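Local coordinates for protein HIRA (Homo sapiens, PDB 5YJE) that cooperates with ASF1A to promote replication-independent chromatin assembly and is required for periodic repression of histone gene transcription during the cell cycle, at residues L171-Q184 with P193-F205. Numbering follows the deposited sequence.
Sequences LHSILAGSDMTVSQ and PVMNLSDGKAYCF
I174, on the short helix 172-175, packs against Y203, L197 and M195. Its CD1 lies 3.6 Å from Y203 CB, and CG1 approaches the ring obliquely. With CG1 anti to the carbonyl carbon (chi1 -73°) and turned to Y203, CG2 lies anti to the backbone N and meets L197 CD2 at 3.9 Å. L197 reaches on with CD2 to V182 CG2, 3.7 Å away. M195, a bent chain, meets V182 with CB, I174 with CG and L171 CD2 with SD (4.2 Å). Cutting I174 back to an alanine is likely to open a gap beside Y203, L197 and M195.

The backbones pair at one edge. Q184 N donates to N196 O (3.1 Å) and N196 N to Q184 O (2.9 Å), both nearly straight at 165°. S183 N adds a weak bond to N196 O, so S183 and Q184 facing N196 form a classic beta bulge. At the hairpin turn, S198 OG donates weakly to D179 OD2 at 2.9 Å.

Q184 opens the outermost strand of a four-stranded up-and-down antiparallel sheet, consistent with a beta-propeller blade, in the C-terminal part of HIRA. Strand 211-217 brings W212 against L171 and I174, helix 243-247 packs on N196, and L130 of a second subunit touches I174 and Y203.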
loop_
_atom_site.group_PDB
_atom_site.type_symbol
_atom_site.label_atom_id
_atom_site.label_comp_id
_atom_site.label_asym_id
_atom_site.label_seq_id
_atom_site.Cartn_x
_atom_site.Cartn_y
_atom_site.Cartn_z
ATOM N N LEU B 171 17.126 -5.718 -2.390
ATOM C CA LEU B 171 18.112 -6.046 -1.370
ATOM C C LEU B 171 19.403 -5.248 -1.524
ATOM O O LEU B 171 20.385 -5.533 -0.830
ATOM C CB LEU B 171 18.415 -7.551 -1.389
ATOM C CG LEU B 171 17.344 -8.481 -0.825
ATOM C CD1 LEU B 171 17.847 -9.924 -0.869
ATOM C CD2 LEU B 171 17.042 -8.097 0.601
ATOM N N HIS B 172 19.415 -4.264 -2.420
ATOM C CA HIS B 172 20.640 -3.537 -2.725
ATOM C C HIS B 172 21.140 -2.746 -1.521
ATOM O O HIS B 172 22.343 -2.731 -1.233
ATOM C CB HIS B 172 20.398 -2.617 -3.925
ATOM C CG HIS B 172 21.536 -1.694 -4.222
ATOM N ND1 HIS B 172 22.759 -2.142 -4.681
ATOM C CD2 HIS B 172 21.635 -0.344 -4.133
ATOM C CE1 HIS B 172 23.559 -1.106 -4.867
ATOM N NE2 HIS B 172 22.902 -0.005 -4.542
ATOM N N SER B 173 20.226 -2.100 -0.804
ATOM C CA SER B 173 20.585 -1.320 0.375
ATOM C C SER B 173 21.340 -2.164 1.391
ATOM O O SER B 173 22.349 -1.729 1.944
ATOM C CB SER B 173 19.319 -0.752 1.004
ATOM O OG SER B 173 19.596 0.446 1.659
ATOM N N ILE B 174 20.856 -3.377 1.642
ATOM C CA ILE B 174 21.451 -4.275 2.617
ATOM C C ILE B 174 22.769 -4.843 2.113
ATOM O O ILE B 174 23.693 -5.092 2.899
ATOM C CB ILE B 174 20.445 -5.398 2.919
ATOM C CG1 ILE B 174 19.297 -4.864 3.753
ATOM C CG2 ILE B 174 21.103 -6.619 3.579
ATOM C CD1 ILE B 174 18.326 -5.952 4.022
ATOM N N LEU B 175 22.876 -5.074 0.812
ATOM C CA LEU B 175 24.015 -5.795 0.275
ATOM C C LEU B 175 25.182 -4.876 -0.051
ATOM O O LEU B 175 26.337 -5.313 -0.001
ATOM C CB LEU B 175 23.583 -6.592 -0.966
ATOM C CG LEU B 175 22.727 -7.825 -0.646
ATOM C CD1 LEU B 175 22.330 -8.567 -1.928
ATOM C CD2 LEU B 175 23.478 -8.752 0.328
ATOM N N ALA B 176 24.915 -3.614 -0.371
ATOM C CA ALA B 176 25.997 -2.684 -0.670
ATOM C C ALA B 176 26.870 -2.489 0.561
ATOM O O ALA B 176 26.364 -2.259 1.660
ATOM C CB ALA B 176 25.433 -1.345 -1.154
ATOM N N GLY B 177 28.187 -2.616 0.376
ATOM C CA GLY B 177 29.146 -2.577 1.460
ATOM C C GLY B 177 29.364 -3.893 2.174
ATOM O O GLY B 177 30.328 -4.005 2.946
ATOM N N SER B 178 28.518 -4.892 1.945
ATOM C CA SER B 178 28.662 -6.202 2.574
ATOM C C SER B 178 29.802 -6.964 1.909
ATOM O O SER B 178 30.533 -6.439 1.069
ATOM C CB SER B 178 27.351 -6.978 2.479
ATOM O OG SER B 178 27.182 -7.514 1.171
ATOM N N ASP B 179 29.955 -8.241 2.258
ATOM C CA ASP B 179 30.908 -9.112 1.580
ATOM C C ASP B 179 30.242 -9.974 0.492
ATOM O O ASP B 179 30.703 -11.091 0.193
ATOM C CB ASP B 179 31.633 -9.971 2.614
ATOM C CG ASP B 179 30.720 -10.987 3.256
ATOM O OD1 ASP B 179 29.482 -10.806 3.153
ATOM O OD2 ASP B 179 31.237 -11.958 3.861
ATOM N N MET B 180 29.177 -9.457 -0.124
ATOM C CA MET B 180 28.377 -10.103 -1.166
ATOM C C MET B 180 27.586 -11.313 -0.677
ATOM O O MET B 180 27.142 -12.099 -1.509
ATOM C CB MET B 180 29.195 -10.595 -2.379
ATOM C CG MET B 180 30.517 -9.910 -2.743
ATOM S SD MET B 180 31.756 -11.118 -3.367
ATOM C CE MET B 180 30.909 -11.999 -4.703
ATOM N N THR B 181 27.442 -11.537 0.627
ATOM C CA THR B 181 26.729 -12.718 1.095
ATOM C C THR B 181 25.733 -12.332 2.167
ATOM O O THR B 181 25.724 -11.208 2.669
ATOM C CB THR B 181 27.650 -13.825 1.656
ATOM O OG1 THR B 181 28.204 -13.411 2.903
ATOM C CG2 THR B 181 28.758 -14.206 0.684
ATOM N N VAL B 182 24.861 -13.291 2.471
ATOM C CA VAL B 182 23.917 -13.220 3.574
ATOM C C VAL B 182 23.977 -14.564 4.269
ATOM O O VAL B 182 23.598 -15.578 3.676
ATOM C CB VAL B 182 22.480 -12.926 3.118
ATOM C CG1 VAL B 182 21.519 -13.030 4.315
ATOM C CG2 VAL B 182 22.385 -11.555 2.456
ATOM N N SER B 183 24.422 -14.564 5.530
ATOM C CA SER B 183 24.729 -15.807 6.234
ATOM C C SER B 183 23.464 -16.592 6.513
ATOM O O SER B 183 23.431 -17.814 6.329
ATOM C CB SER B 183 25.451 -15.514 7.560
ATOM O OG SER B 183 26.354 -14.425 7.433
ATOM N N GLN B 184 22.420 -15.915 6.992
ATOM C CA GLN B 184 21.161 -16.605 7.251
ATOM C C GLN B 184 19.991 -15.748 6.794
ATOM O O GLN B 184 20.058 -14.512 6.801
ATOM C CB GLN B 184 20.977 -16.972 8.736
ATOM C CG GLN B 184 21.842 -18.146 9.209
ATOM C CD GLN B 184 23.148 -17.701 9.866
ATOM O OE1 GLN B 184 23.204 -16.659 10.526
ATOM N NE2 GLN B 184 24.199 -18.497 9.694
ATOM N N PRO B 193 10.682 -10.904 6.648
ATOM C CA PRO B 193 12.007 -11.396 6.268
ATOM C C PRO B 193 13.114 -10.757 7.092
ATOM O O PRO B 193 13.124 -9.552 7.363
ATOM C CB PRO B 193 12.117 -11.007 4.784
ATOM C CG PRO B 193 11.243 -9.795 4.647
ATOM C CD PRO B 193 10.197 -9.844 5.742
ATOM N N VAL B 194 14.064 -11.601 7.478
ATOM C CA VAL B 194 15.239 -11.221 8.246
ATOM C C VAL B 194 16.478 -11.703 7.496
ATOM O O VAL B 194 16.546 -12.865 7.075
ATOM C CB VAL B 194 15.192 -11.810 9.671
ATOM C CG1 VAL B 194 16.335 -11.298 10.493
ATOM C CG2 VAL B 194 13.868 -11.459 10.323
ATOM N N MET B 195 17.441 -10.803 7.323
ATOM C CA MET B 195 18.727 -11.051 6.685
ATOM C C MET B 195 19.804 -10.874 7.751
ATOM O O MET B 195 20.020 -9.761 8.249
ATOM C CB MET B 195 18.933 -10.085 5.522
ATOM C CG MET B 195 17.738 -9.994 4.596
ATOM S SD MET B 195 17.782 -11.213 3.261
ATOM C CE MET B 195 16.272 -12.104 3.563
ATOM N N ASN B 196 20.452 -11.975 8.118
ATOM C CA ASN B 196 21.568 -11.967 9.051
ATOM C C ASN B 196 22.858 -11.988 8.231
ATOM O O ASN B 196 23.180 -13.004 7.592
ATOM C CB ASN B 196 21.503 -13.164 9.998
ATOM C CG ASN B 196 22.049 -12.844 11.366
ATOM O OD1 ASN B 196 21.335 -12.444 12.240
ATOM N ND2 ASN B 196 23.347 -12.940 11.525
ATOM N N LEU B 197 23.580 -10.863 8.244
ATOM C CA LEU B 197 24.815 -10.659 7.502
ATOM C C LEU B 197 26.031 -11.138 8.304
ATOM O O LEU B 197 26.019 -11.221 9.543
ATOM C CB LEU B 197 24.999 -9.184 7.145
ATOM C CG LEU B 197 23.885 -8.460 6.375
ATOM C CD1 LEU B 197 24.333 -7.059 5.971
ATOM C CD2 LEU B 197 23.465 -9.241 5.156
ATOM N N SER B 198 27.107 -11.431 7.568
ATOM C CA SER B 198 28.310 -11.964 8.195
ATOM C C SER B 198 29.007 -10.937 9.086
ATOM O O SER B 198 29.730 -11.329 10.003
ATOM C CB SER B 198 29.283 -12.482 7.134
ATOM O OG SER B 198 29.827 -11.411 6.384
ATOM N N ASP B 199 28.796 -9.645 8.857
ATOM C CA ASP B 199 29.392 -8.632 9.721
ATOM C C ASP B 199 28.669 -8.490 11.068
ATOM O O ASP B 199 28.995 -7.586 11.842
ATOM C CB ASP B 199 29.440 -7.286 8.987
ATOM C CG ASP B 199 28.077 -6.617 8.871
ATOM O OD1 ASP B 199 27.040 -7.285 9.085
ATOM O OD2 ASP B 199 28.036 -5.416 8.522
ATOM N N GLY B 200 27.712 -9.362 11.382
ATOM C CA GLY B 200 26.969 -9.250 12.619
ATOM C C GLY B 200 25.680 -8.453 12.526
ATOM O O GLY B 200 24.874 -8.493 13.464
ATOM N N LYS B 201 25.460 -7.729 11.437
ATOM C CA LYS B 201 24.246 -6.937 11.306
ATOM C C LYS B 201 23.106 -7.781 10.755
ATOM O O LYS B 201 23.293 -8.617 9.865
ATOM C CB LYS B 201 24.474 -5.713 10.420
ATOM C CG LYS B 201 25.364 -4.664 11.073
ATOM C CD LYS B 201 25.608 -3.474 10.162
ATOM C CE LYS B 201 26.145 -2.286 10.957
ATOM N NZ LYS B 201 27.187 -1.522 10.202
ATOM N N ALA B 202 21.931 -7.582 11.330
ATOM C CA ALA B 202 20.701 -8.202 10.873
ATOM C C ALA B 202 19.675 -7.121 10.549
ATOM O O ALA B 202 19.447 -6.195 11.346
ATOM C CB ALA B 202 20.163 -9.156 11.927
ATOM N N TYR B 203 19.075 -7.231 9.372
ATOM C CA TYR B 203 18.040 -6.313 8.924
ATOM C C TYR B 203 16.773 -7.112 8.699
ATOM O O TYR B 203 16.806 -8.177 8.077
ATOM C CB TYR B 203 18.423 -5.604 7.629
ATOM C CG TYR B 203 19.667 -4.763 7.704
ATOM C CD1 TYR B 203 20.937 -5.312 7.480
ATOM C CD2 TYR B 203 19.576 -3.410 8.004
ATOM C CE1 TYR B 203 22.067 -4.512 7.544
ATOM C CE2 TYR B 203 20.676 -2.619 8.075
ATOM C CZ TYR B 203 21.918 -3.157 7.852
ATOM O OH TYR B 203 22.996 -2.311 7.943
ATOM N N CYS B 204 15.662 -6.607 9.190
ATOM C CA CYS B 204 14.394 -7.211 8.867
ATOM C C CYS B 204 13.566 -6.168 8.132
ATOM O O CYS B 204 13.808 -4.958 8.272
ATOM C CB CYS B 204 13.691 -7.710 10.124
ATOM S SG CYS B 204 12.792 -6.426 10.934
ATOM N N PHE B 205 12.620 -6.634 7.313
ATOM C CA PHE B 205 11.733 -5.726 6.597
ATOM C C PHE B 205 10.415 -5.623 7.357
ATOM O O PHE B 205 9.744 -6.631 7.592
ATOM C CB PHE B 205 11.484 -6.163 5.152
ATOM C CG PHE B 205 10.825 -5.090 4.336
ATOM C CD1 PHE B 205 11.581 -4.139 3.681
ATOM C CD2 PHE B 205 9.445 -4.987 4.295
ATOM C CE1 PHE B 205 10.962 -3.102 2.965
ATOM C CE2 PHE B 205 8.836 -3.978 3.583
ATOM C CZ PHE B 205 9.598 -3.028 2.918
#